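Local coordinates for protein phenolpthiocerol synthesis type-I polyketide synthase ppsA (Mycobacterium bovis, PDB 7AKC) that probably lengthens long-chain fatty acyl starters with malonyl-CoA or methylmalonyl-CoA units to build the phthiocerol lipid core, this piece being its acyltransferase domain, at residues Val78-Glu81 against Gln82-Gly86; Ala184-Thr187 against Glu188-Asp191; Trp260-Asn263 against Met264-Val268; Ile88-Gln91 against Leu92-Glu96. All coordinates share one frame; numbering follows the deposited sequence.

Contact 1: Val78-Glu81 against Gln82-Gly86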
# COMPACT_ATOMS: atom_id res chain seq x y z
N VAL A 78 15.22 7.18 12.18
CA VAL A 78 14.43 8.20 12.86
C VAL A 78 13.71 9.13 11.89
O VAL A 78 14.35 9.74 11.04
CB VAL A 78 15.37 9.00 13.81
CG1 VAL A 78 14.66 10.21 14.38
CG2 VAL A 78 15.90 8.12 14.93
N GLY A 79 12.40 9.25 12.03
CA GLY A 79 11.61 10.13 11.17
C GLY A 79 11.14 9.49 9.88
O GLY A 79 11.78 8.56 9.38
N ILE A 80 10.01 9.99 9.31
CA ILE A 80 9.42 9.43 8.08
C ILE A 80 10.43 9.26 6.95
O ILE A 80 10.49 8.19 6.36
CB ILE A 80 8.16 10.20 7.60
CG1 ILE A 80 7.52 9.52 6.38
CG2 ILE A 80 8.44 11.68 7.31
CD1 ILE A 80 6.09 10.10 6.10
N GLU A 81 11.26 10.29 6.66
CA GLU A 81 12.23 10.17 5.57
C GLU A 81 13.20 8.97 5.77
O GLU A 81 13.25 8.08 4.92
CB GLU A 81 12.97 11.50 5.37
CG GLU A 81 12.02 12.66 5.10
CD GLU A 81 12.60 14.03 5.34
OE1 GLU A 81 12.41 14.58 6.45
OE2 GLU A 81 13.25 14.55 4.40
N GLN A 82 13.92 8.92 6.90
CA GLN A 82 14.82 7.80 7.19
C GLN A 82 14.07 6.46 7.22
O GLN A 82 14.55 5.50 6.62
CB GLN A 82 15.53 7.99 8.54
CG GLN A 82 16.79 8.85 8.50
CD GLN A 82 17.80 8.33 9.50
OE1 GLN A 82 17.52 8.14 10.70
NE2 GLN A 82 19.03 8.11 9.03
N ILE A 83 12.92 6.38 7.91
CA ILE A 83 12.16 5.12 7.99
C ILE A 83 11.73 4.61 6.61
O ILE A 83 11.95 3.44 6.30
CB ILE A 83 11.00 5.23 9.01
CG1 ILE A 83 11.53 5.10 10.43
CG2 ILE A 83 9.89 4.18 8.75
CD1 ILE A 83 10.73 5.85 11.50
N GLN A 84 11.15 5.49 5.77
CA GLN A 84 10.71 5.08 4.43
C GLN A 84 11.88 4.67 3.54
O GLN A 84 11.73 3.75 2.74
CB GLN A 84 9.84 6.16 3.76
CG GLN A 84 8.49 6.39 4.45
CD GLN A 84 7.63 5.16 4.48
OE1 GLN A 84 7.62 4.35 3.54
NE2 GLN A 84 6.89 4.97 5.54
N LEU A 85 13.08 5.28 3.73
CA LEU A 85 14.26 4.92 2.96
C LEU A 85 14.81 3.54 3.36
O LEU A 85 15.16 2.74 2.48
CB LEU A 85 15.34 6.00 3.07
CG LEU A 85 15.00 7.28 2.29
CD1 LEU A 85 15.97 8.41 2.66
CD2 LEU A 85 14.99 7.01 0.78
N GLY A 86 14.82 3.24 4.66
CA GLY A 86 15.21 1.92 5.14
C GLY A 86 14.21 0.87 4.67
O GLY A 86 14.60 -0.25 4.32
O HOH W 1 13.97 11.18 8.80
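I80 O receives the N-H of Q84 at 2.8 Å, the shortest of three backbone bonds that wind the first turn of helix 79-100; I83 N reaches G79 O at 2.9 Å and L85 N reaches E81 O at 3.0 Å. Ahead of them the chain is gripped by a side chain. Q82 bends back, its CG beside its own backbone N (chi1 -84°), and sets OE1 2.9 Å from V78 N, the bond almost straight at 170° but with the donor tilted from the amide plane. A glutamine suits this place because it is long enough to reach the residue four positions earlier and carries an acceptor for an N-H that the helix cannot serve. A water closes the same loop: it donates to V78 O at 2.7 Å and accepts from Q82 N at 3.0 Å, satisfying an N-H of the opening turn. Between the two, G79 takes a positive phi of 87°, where a side chain would be jammed against V78 O; glycine alone fits easily. On the buried flank the chain of I80, swung away from its backbone N, lays CG1 3.8 Å from Q84 CG, and the two side chains cross obliquely. I80 goes on to A142 and V211, while Q84 and E81 turn to helix 127-141, meeting S138. I83 CD1 instead lies over the G79 backbone. Together these features form a helix N-terminus where a glutamine and a water fold back on the chain just ahead of the helix, at the surface of the acyltransferase domain's larger subdomain.

Contact 2: Ala184-Thr187 against Glu188-Asp191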
# COMPACT_ATOMS: atom_id res chain seq x y z
N ALA A 184 -8.72 6.84 7.31
CA ALA A 184 -7.60 7.73 7.54
C ALA A 184 -8.11 9.16 7.66
O ALA A 184 -9.01 9.56 6.94
CB ALA A 184 -6.59 7.61 6.39
N GLY A 185 -7.46 9.91 8.54
CA GLY A 185 -7.84 11.29 8.78
C GLY A 185 -7.20 11.82 10.05
O GLY A 185 -6.32 11.19 10.64
N PRO A 186 -7.65 13.00 10.52
CA PRO A 186 -7.06 13.57 11.75
C PRO A 186 -7.09 12.58 12.93
O PRO A 186 -8.15 11.93 13.14
CB PRO A 186 -7.91 14.83 12.01
CG PRO A 186 -8.41 15.21 10.63
CD PRO A 186 -8.70 13.87 9.96
N THR A 187 -5.98 12.41 13.67
CA THR A 187 -5.92 11.39 14.72
C THR A 187 -7.09 11.44 15.72
O THR A 187 -7.64 10.40 16.04
CB THR A 187 -4.56 11.39 15.45
OG1 THR A 187 -4.45 10.15 16.11
CG2 THR A 187 -4.42 12.49 16.50
N GLU A 188 -7.50 12.64 16.14
CA GLU A 188 -8.59 12.77 17.10
C GLU A 188 -9.93 12.33 16.53
O GLU A 188 -10.76 11.76 17.28
CB GLU A 188 -8.66 14.20 17.68
CG GLU A 188 -9.01 15.29 16.68
CD GLU A 188 -7.87 15.82 15.83
OE1 GLU A 188 -6.75 15.25 15.87
OE2 GLU A 188 -8.12 16.80 15.08
N GLN A 189 -10.12 12.51 15.19
CA GLN A 189 -11.34 12.03 14.53
C GLN A 189 -11.32 10.51 14.39
O GLN A 189 -12.35 9.86 14.57
CB GLN A 189 -11.56 12.76 13.22
CG GLN A 189 -11.67 14.27 13.43
CD GLN A 189 -11.91 15.02 12.15
OE1 GLN A 189 -12.36 14.44 11.14
NE2 GLN A 189 -11.64 16.32 12.15
N ILE A 190 -10.15 9.94 14.09
CA ILE A 190 -9.96 8.48 14.04
C ILE A 190 -10.28 7.86 15.40
O ILE A 190 -11.04 6.89 15.46
CB ILE A 190 -8.53 8.15 13.58
CG1 ILE A 190 -8.31 8.57 12.08
CG2 ILE A 190 -8.20 6.66 13.83
CD1 ILE A 190 -9.29 7.97 11.02
N ASP A 191 -9.86 8.51 16.50
CA ASP A 191 -10.15 8.03 17.83
C ASP A 191 -11.67 8.04 18.07
O ASP A 191 -12.20 7.08 18.63
CB ASP A 191 -9.40 8.87 18.86
CG ASP A 191 -7.93 8.47 18.96
OD1 ASP A 191 -7.55 7.39 18.39
OD2 ASP A 191 -7.14 9.24 19.56
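Q189 passes slantwise over the ring of P186, three residues earlier. Its CB stands 3.5 Å from P186 O, and CG, beside the backbone N (chi1 -59°), starts an extended chain that passes P186 CB. The amide carbon CD then comes 3.8 Å from P186 CG, OE1 faces P186 CD, and NE2 lies 3.7 Å from P186 CG. The ring thus backs the amide with carbon alone, and NE2 spends its hydrogen bond on Q169 OE1, which fixes the rotation of the group. P186 is the N-cap of helix 187-199: rigid, it needs no N-H of its own, and its carbonyl takes I190 N at 3.0 Å and, weakly, Q189 N. This is the turn from strand 180-184 into the second helix of a beta-alpha-beta-beta-alpha-beta unit, the ferredoxin-like small subdomain of acyltransferases. G185 makes the corner, for a CB there would clash with P186 CD, and the bare backbone leaves room for I190. That isoleucine points at the corner, with CG1 3.6 Å from G185 O and CD1 3.8 Å from A184 C, a branched apolar residue plugging the angle between strand and helix before resting on A151 of the sheet. Toward solvent, E188 folds back, its CG between N and carbonyl carbon (chi1 65°), so that OE2 comes 3.7 Å from P186 CB; a carboxylate near a helix start probably gains from the helix dipole. One turn on, D191 N binds T187 O at 3.0 Å, and the carboxylate of D191 forms a salt bridge with R206 of strand 204-207, which follows the helix.

Contact 3: Trp260-Asn263 against Met264-Val268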
# COMPACT_ATOMS: atom_id res chain seq x y z
N TRP A 260 2.39 9.51 -8.79
CA TRP A 260 2.77 9.52 -7.36
C TRP A 260 1.99 10.53 -6.52
O TRP A 260 1.60 10.20 -5.39
CB TRP A 260 4.31 9.68 -7.21
CG TRP A 260 5.04 8.59 -7.94
CD1 TRP A 260 5.84 8.73 -9.04
CD2 TRP A 260 4.90 7.18 -7.72
NE1 TRP A 260 6.24 7.49 -9.50
CE2 TRP A 260 5.67 6.52 -8.71
CE3 TRP A 260 4.16 6.40 -6.81
CZ2 TRP A 260 5.71 5.13 -8.81
CZ3 TRP A 260 4.25 5.03 -6.89
CH2 TRP A 260 4.99 4.41 -7.89
N ALA A 261 1.63 11.69 -7.11
CA ALA A 261 0.76 12.67 -6.42
C ALA A 261 -0.64 12.08 -6.21
O ALA A 261 -1.25 12.26 -5.14
CB ALA A 261 0.65 13.95 -7.26
N THR A 262 -1.14 11.32 -7.20
CA THR A 262 -2.46 10.70 -7.09
C THR A 262 -2.46 9.55 -6.11
O THR A 262 -3.39 9.41 -5.31
CB THR A 262 -2.92 10.27 -8.49
OG1 THR A 262 -3.14 11.43 -9.29
CG2 THR A 262 -4.19 9.40 -8.45
N ASN A 263 -1.41 8.71 -6.17
CA ASN A 263 -1.26 7.52 -5.33
C ASN A 263 -1.27 7.84 -3.83
O ASN A 263 -1.87 7.11 -3.04
CB ASN A 263 0.01 6.74 -5.74
CG ASN A 263 0.45 5.74 -4.72
OD1 ASN A 263 1.24 6.06 -3.82
ND2 ASN A 263 -0.13 4.55 -4.78
N MET A 264 -0.63 8.95 -3.47
CA MET A 264 -0.55 9.34 -2.03
C MET A 264 -1.91 9.79 -1.48
O MET A 264 -2.09 9.70 -0.28
CB MET A 264 0.50 10.44 -1.84
CG MET A 264 0.07 11.80 -2.29
SD MET A 264 1.43 12.98 -2.25
CE MET A 264 2.10 12.66 -0.62
N ARG A 265 -2.83 10.25 -2.34
CA ARG A 265 -4.15 10.77 -1.88
C ARG A 265 -5.23 9.70 -2.04
O ARG A 265 -6.04 9.56 -1.13
CB ARG A 265 -4.54 12.00 -2.70
CG ARG A 265 -5.97 12.47 -2.54
CD ARG A 265 -6.29 12.81 -1.10
NE ARG A 265 -7.68 13.19 -0.95
CZ ARG A 265 -8.66 12.36 -0.65
NH1 ARG A 265 -8.42 11.08 -0.46
NH2 ARG A 265 -9.89 12.82 -0.55
N ASN A 266 -5.23 8.99 -3.17
CA ASN A 266 -6.31 8.05 -3.43
C ASN A 266 -6.34 6.93 -2.40
O ASN A 266 -5.30 6.56 -1.86
CB ASN A 266 -6.11 7.40 -4.81
CG ASN A 266 -6.65 8.20 -5.96
OD1 ASN A 266 -7.03 9.36 -5.82
ND2 ASN A 266 -6.63 7.60 -7.14
N PRO A 267 -7.52 6.30 -2.21
CA PRO A 267 -7.55 5.06 -1.43
C PRO A 267 -6.62 4.00 -2.07
O PRO A 267 -6.23 4.08 -3.25
CB PRO A 267 -9.00 4.57 -1.56
CG PRO A 267 -9.74 5.59 -2.23
CD PRO A 267 -8.81 6.62 -2.82
N VAL A 268 -6.23 3.03 -1.26
CA VAL A 268 -5.34 1.93 -1.72
C VAL A 268 -6.25 0.75 -2.08
O VAL A 268 -6.90 0.17 -1.19
CB VAL A 268 -4.40 1.52 -0.58
CG1 VAL A 268 -3.55 0.31 -1.02
CG2 VAL A 268 -3.53 2.69 -0.11
O HOH W 2 -3.45 4.80 -3.74
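The backbone of helix 257-265 loses its regular pattern here: M264 N still bonds W260 O at 3.2 Å, but T262 O accepts both N266 N at 2.9 Å and R265 N at 3.1 Å, N266 N almost in line with the C=O, R265 N from 60° above its plane. Side chains add to this hold. T262 and N266 lie side by side, the methyl CG2 3.3 Å from ND2; threonine gives a compact apolar wall, while its OG1 returns to E258 O and N266 sends ND2 to T245 O. N263 also reaches T245, through ND2, so two asparagines fasten the helix end to one loop residue. M264 folds inward with CG wedged between its N and carbonyl carbon (chi1 75°), which brings CG within 3.2 Å of A261 O; its flexible thioether then packs among M225, R137 and M141. R265 swings outward to a salt bridge with D219. Past the helix a water lies 2.9 Å from both N263 O and P267 O, tying the extended chain that follows to the last turn. N266 O receives ND1 of H214, probably the catalytic histidine. In acyltransferases of this family the serine of a serine-histidine pair carries the acyl group, the histidine steadied by a main-chain carbonyl; the geometry is consistent with a helix C-terminus beside the active site, V268 touching S112 of the probable nucleophile elbow.

Contact 4: Ile88-Gln91 against Leu92-Glu96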
# COMPACT_ATOMS: atom_id res chain seq x y z
N ILE A 88 12.22 0.87 1.74
CA ILE A 88 12.46 0.53 0.33
C ILE A 88 13.86 -0.09 0.11
O ILE A 88 14.01 -0.97 -0.75
CB ILE A 88 12.18 1.70 -0.65
CG1 ILE A 88 12.23 1.23 -2.12
CG2 ILE A 88 13.13 2.87 -0.38
CD1 ILE A 88 11.88 2.25 -3.14
N GLY A 89 14.84 0.27 0.93
CA GLY A 89 16.17 -0.33 0.83
C GLY A 89 16.11 -1.82 1.12
O GLY A 89 16.55 -2.64 0.32
N MET A 90 15.41 -2.15 2.20
CA MET A 90 15.17 -3.52 2.66
C MET A 90 14.32 -4.29 1.65
O MET A 90 14.61 -5.45 1.39
CB MET A 90 14.50 -3.48 4.03
CG MET A 90 14.35 -4.83 4.67
SD MET A 90 15.83 -5.32 5.60
CE MET A 90 15.27 -6.88 6.17
N GLN A 91 13.32 -3.64 1.04
CA GLN A 91 12.46 -4.28 0.03
C GLN A 91 13.28 -4.66 -1.23
O GLN A 91 13.21 -5.79 -1.68
CB GLN A 91 11.26 -3.38 -0.33
CG GLN A 91 10.17 -3.36 0.75
CD GLN A 91 9.18 -2.24 0.52
OE1 GLN A 91 9.51 -1.20 -0.03
NE2 GLN A 91 7.92 -2.43 0.91
N LEU A 92 14.09 -3.72 -1.74
CA LEU A 92 14.92 -3.95 -2.92
C LEU A 92 15.99 -5.01 -2.67
O LEU A 92 16.26 -5.81 -3.57
CB LEU A 92 15.56 -2.64 -3.41
CG LEU A 92 14.60 -1.55 -3.90
CD1 LEU A 92 15.38 -0.36 -4.43
CD2 LEU A 92 13.63 -2.08 -4.97
N ALA A 93 16.57 -5.04 -1.46
CA ALA A 93 17.60 -6.04 -1.16
C ALA A 93 17.02 -7.43 -0.88
O ALA A 93 17.63 -8.43 -1.28
CB ALA A 93 18.52 -5.58 -0.02
N LEU A 94 15.84 -7.49 -0.23
CA LEU A 94 15.18 -8.78 0.02
C LEU A 94 14.70 -9.36 -1.30
O LEU A 94 14.83 -10.57 -1.50
CB LEU A 94 14.00 -8.67 0.99
CG LEU A 94 14.32 -8.45 2.46
CD1 LEU A 94 13.03 -8.14 3.25
CD2 LEU A 94 15.06 -9.62 3.06
N THR A 95 14.21 -8.52 -2.24
CA THR A 95 13.77 -8.95 -3.57
C THR A 95 14.93 -9.65 -4.30
O THR A 95 14.70 -10.69 -4.91
CB THR A 95 13.28 -7.77 -4.40
OG1 THR A 95 12.18 -7.16 -3.74
CG2 THR A 95 12.84 -8.19 -5.81
N GLU A 96 16.16 -9.10 -4.23
CA GLU A 96 17.30 -9.73 -4.91
C GLU A 96 17.77 -11.02 -4.21
O GLU A 96 18.29 -11.92 -4.87
CB GLU A 96 18.45 -8.73 -5.13
CG GLU A 96 18.23 -7.88 -6.37
CD GLU A 96 19.13 -6.67 -6.49
OE1 GLU A 96 20.37 -6.84 -6.61
OE2 GLU A 96 18.59 -5.54 -6.47
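Q91 O holds T95 twice, by T95 OG1 at 2.7 Å and by T95 N at 3.0 Å, the two donors arriving from opposite faces of the carbonyl plane. The hydroxyl stands beside its own backbone N (chi1 -60°), which folds it onto the preceding turn, so threonine can hide a polar group in a buried flank; OG1 also bonds Y27 OH. Q91 sends its buried NE2 to S28 O. Next to this polar pair I88 and L92 run side by side in the same direction, I88 CG1 4.1 Å from L92 CG, and both are packed tightly by their surroundings, pressing on helix 115-121, I88 also on helix 127-141. Branched and bulky residues fit here because two helices must be filled against. Helix 79-100 lies on the connection between the neighbouring parallel strands 23-27 and 107-110, as in a beta-alpha-beta crossover of the hydrolase-like large subdomain, and the Q91 and T95 flank faces strand 23-27. M90 and L94 mark the border: M90 CG lies 3.8 Å from L94 CD1, and the bend at chi2 brings M90 CE back to 3.9 Å from the same atom; L94 continues inward to I291 while M90 reaches L320. On the solvent side little is packed. A93 offers just a methyl, 3.6 Å from G89 O, and G89 adds no side chain; here the backbone bond from A93 N to G89 O, at 3.0 Å, does the work.

How the contacts relate
Contacts 1 and 4 belong to one helix, 79-100, of the large subdomain, their centres about 15 Å apart: the first is its surface start, where water and a glutamine serve loose backbone groups, the other its middle, half buried against helices and sheet, its side chains meeting mainly through carbon, apart from one threonine hydroxyl. Contact 2 lies on the far side of the chain centre from contact 4, about 32 Å between centres, in the small subdomain, where a proline rather than a glycine leads into the helix. Contact 3 is the most central and ends a helix rather than starting one; its two asparagines bond outward to a loop close to the probable active site.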